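Local coordinates for protein cellulase (Xanthomonas axonopodis pv. citri, PDB 4W7W) that probably hydrolyses beta-1,4-glucosidic bonds of cellulose, as a family 5 glycoside hydrolase, and binds glucose-based sugars in the cleft of its barrel, at residues L107-Y112 / G150-P155. Residues are numbered along the deposited sequence; the frame is centred on the assembly and turned at random.
Sequences LDLHNY and GLMNEP. With BGC (beta-D-glucopyranose), chain C.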
loop_
_atom_site.group_PDB
_atom_site.type_symbol
_atom_site.label_atom_id
_atom_site.label_comp_id
_atom_site.label_asym_id
_atom_site.label_seq_id
_atom_site.Cartn_x
_atom_site.Cartn_y
_atom_site.Cartn_z
ATOM N N LEU A 107 -0.602 4.218 -6.565
ATOM C CA LEU A 107 -1.830 3.602 -7.055
ATOM C C LEU A 107 -1.910 2.219 -6.439
ATOM O O LEU A 107 -1.149 1.322 -6.831
ATOM C CB LEU A 107 -1.792 3.515 -8.578
ATOM C CG LEU A 107 -1.671 4.855 -9.291
ATOM C CD1 LEU A 107 -1.715 4.643 -10.801
ATOM C CD2 LEU A 107 -2.736 5.847 -8.838
ATOM N N ASP A 108 -2.786 2.057 -5.447
ATOM C CA ASP A 108 -2.931 0.785 -4.723
ATOM C C ASP A 108 -4.140 0.038 -5.247
ATOM O O ASP A 108 -5.272 0.396 -4.958
ATOM C CB ASP A 108 -3.082 1.063 -3.218
ATOM C CG ASP A 108 -3.744 -0.051 -2.445
ATOM O OD1 ASP A 108 -3.682 -1.228 -2.852
ATOM O OD2 ASP A 108 -4.357 0.326 -1.404
ATOM N N LEU A 109 -3.870 -0.987 -6.057
ATOM C CA LEU A 109 -4.922 -1.888 -6.537
ATOM C C LEU A 109 -5.345 -2.746 -5.335
ATOM O O LEU A 109 -4.655 -3.701 -4.962
ATOM C CB LEU A 109 -4.412 -2.754 -7.681
ATOM C CG LEU A 109 -5.517 -3.482 -8.455
ATOM C CD1 LEU A 109 -6.301 -2.516 -9.325
ATOM C CD2 LEU A 109 -4.902 -4.573 -9.310
ATOM N N HIS A 110 -6.434 -2.351 -4.681
ATOM C CA HIS A 110 -6.679 -2.776 -3.311
ATOM C C HIS A 110 -7.532 -4.038 -3.276
ATOM O O HIS A 110 -8.678 -4.015 -2.835
ATOM C CB HIS A 110 -7.308 -1.634 -2.526
ATOM C CG HIS A 110 -7.163 -1.761 -1.040
ATOM N ND1 HIS A 110 -6.074 -1.257 -0.359
ATOM C CD2 HIS A 110 -7.976 -2.299 -0.104
ATOM C CE1 HIS A 110 -6.235 -1.471 0.933
ATOM N NE2 HIS A 110 -7.382 -2.099 1.116
ATOM N N ASN A 111 -6.947 -5.145 -3.757
ATOM C CA ASN A 111 -7.762 -6.283 -4.173
ATOM C C ASN A 111 -7.477 -7.638 -3.556
ATOM O O ASN A 111 -8.201 -8.577 -3.858
ATOM C CB ASN A 111 -7.799 -6.381 -5.710
ATOM C CG ASN A 111 -8.929 -5.592 -6.270
ATOM O OD1 ASN A 111 -8.870 -4.355 -6.312
ATOM N ND2 ASN A 111 -10.018 -6.273 -6.590
ATOM N N TYR A 112 -6.457 -7.794 -2.709
ATOM C CA TYR A 112 -6.279 -9.049 -1.974
ATOM C C TYR A 112 -6.109 -10.260 -2.897
ATOM O O TYR A 112 -6.452 -11.385 -2.535
ATOM C CB TYR A 112 -7.424 -9.288 -0.981
ATOM C CG TYR A 112 -7.674 -8.134 -0.033
ATOM C CD1 TYR A 112 -6.984 -8.031 1.147
ATOM C CD2 TYR A 112 -8.593 -7.124 -0.337
ATOM C CE1 TYR A 112 -7.199 -6.983 2.026
ATOM C CE2 TYR A 112 -8.814 -6.062 0.524
ATOM C CZ TYR A 112 -8.117 -6.000 1.708
ATOM O OH TYR A 112 -8.345 -4.950 2.574
ATOM N N GLY A 150 1.464 0.359 -7.009
ATOM C CA GLY A 150 1.264 -0.606 -5.920
ATOM C C GLY A 150 0.513 -1.816 -6.432
ATOM O O GLY A 150 -0.724 -1.842 -6.460
ATOM N N LEU A 151 1.261 -2.824 -6.859
ATOM C CA LEU A 151 0.689 -3.929 -7.634
ATOM C C LEU A 151 -0.556 -4.581 -7.059
ATOM O O LEU A 151 -1.469 -4.919 -7.804
ATOM C CB LEU A 151 1.729 -5.017 -7.862
ATOM C CG LEU A 151 2.989 -4.597 -8.614
ATOM C CD1 LEU A 151 3.801 -5.839 -8.938
ATOM C CD2 LEU A 151 2.646 -3.779 -9.861
ATOM N N MET A 152 -0.572 -4.839 -5.750
ATOM C CA MET A 152 -1.709 -5.547 -5.187
ATOM C C MET A 152 -1.725 -5.426 -3.686
ATOM O O MET A 152 -0.751 -5.787 -3.021
ATOM C CB MET A 152 -1.636 -7.041 -5.523
ATOM C CG MET A 152 -2.812 -7.853 -5.021
ATOM S SD MET A 152 -4.419 -7.336 -5.657
ATOM C CE MET A 152 -4.227 -7.769 -7.385
ATOM N N ASN A 153 -2.837 -4.986 -3.125
ATOM C CA ASN A 153 -2.952 -4.951 -1.678
ATOM C C ASN A 153 -3.091 -6.361 -1.119
ATOM O O ASN A 153 -4.044 -7.066 -1.459
ATOM C CB ASN A 153 -4.146 -4.143 -1.237
ATOM C CG ASN A 153 -4.195 -4.028 0.261
ATOM O OD1 ASN A 153 -3.290 -3.439 0.851
ATOM N ND2 ASN A 153 -5.204 -4.594 0.887
ATOM N N GLU A 154 -2.181 -6.741 -0.220
ATOM C CA GLU A 154 -2.328 -7.954 0.616
ATOM C C GLU A 154 -2.805 -9.211 -0.124
ATOM O O GLU A 154 -3.842 -9.795 0.212
ATOM C CB GLU A 154 -3.217 -7.668 1.828
ATOM C CG GLU A 154 -2.604 -6.595 2.704
ATOM C CD GLU A 154 -3.324 -6.398 4.018
ATOM O OE1 GLU A 154 -4.314 -7.103 4.268
ATOM O OE2 GLU A 154 -2.872 -5.514 4.801
ATOM N N PRO A 155 -2.033 -9.675 -1.112
ATOM C CA PRO A 155 -2.305 -11.020 -1.614
ATOM C C PRO A 155 -2.343 -12.021 -0.457
ATOM O O PRO A 155 -1.587 -11.900 0.499
ATOM C CB PRO A 155 -1.100 -11.320 -2.517
ATOM C CG PRO A 155 -0.479 -9.991 -2.826
ATOM C CD PRO A 155 -0.744 -9.158 -1.594
HETATM C C2 BGC C . -7.041 -9.383 7.798
HETATM C C3 BGC C . -7.064 -8.285 6.744
HETATM C C4 BGC C . -6.059 -7.186 7.074
HETATM C C5 BGC C . -4.690 -7.798 7.341
HETATM C C6 BGC C . -3.700 -6.766 7.851
HETATM C C1 BGC C . -5.618 -9.878 7.967
HETATM O O2 BGC C . -7.869 -10.488 7.418
HETATM O O3 BGC C . -8.375 -7.725 6.676
HETATM O O4 BGC C . -6.014 -6.212 6.030
HETATM O O5 BGC C . -4.778 -8.796 8.358
HETATM O O6 BGC C . -2.442 -7.375 8.155
HETATM O O HOH W 1 -1.275 -2.195 -3.609
#
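The amide of Asn153 lies flat against one face of the His110 imidazole, the two planes 10° apart, and its ND2 also stands 3.2 Å above one face of the Tyr112 ring, whose plane is nearly perpendicular to the amide. Asp108 meets the imidazole at its edge, where His110 ND1 donates to Asp108 OD2 at 2.6 Å through the syn lone pair, probably fixing the ring's rotation. At the Tyr112 edge lie Glu154 OE1 and glucose O4. These groups sit where neighbouring strands of the (beta/alpha)8 barrel, 104-109 and 147-150, end at the sugar-binding cleft; Asn153-Glu154-Pro155 matches the NEP motif of family 5, whose glutamate is the general acid/base, probably Glu154's role here. Asparagine suits the centre because its flat amide can stack while OD1 accepts from Arg67. A chi1 of -176°, CG anti to the backbone N, lays the amide along the imidazole; CB makes a CH-pi contact 3.9 Å from the His110 centroid. Past the Asp108-Gly150 bridge, Asn153 N donates to Leu109 O at 2.9 Å. Unbranched Met152, bent at chi2 and chi3, puts CE 3.8 Å from Leu109 CD2. Glu154 OE2 is hydrogen-bonded to His224 ND1, while OE1 accepts from glucose O4 at 2.6 Å.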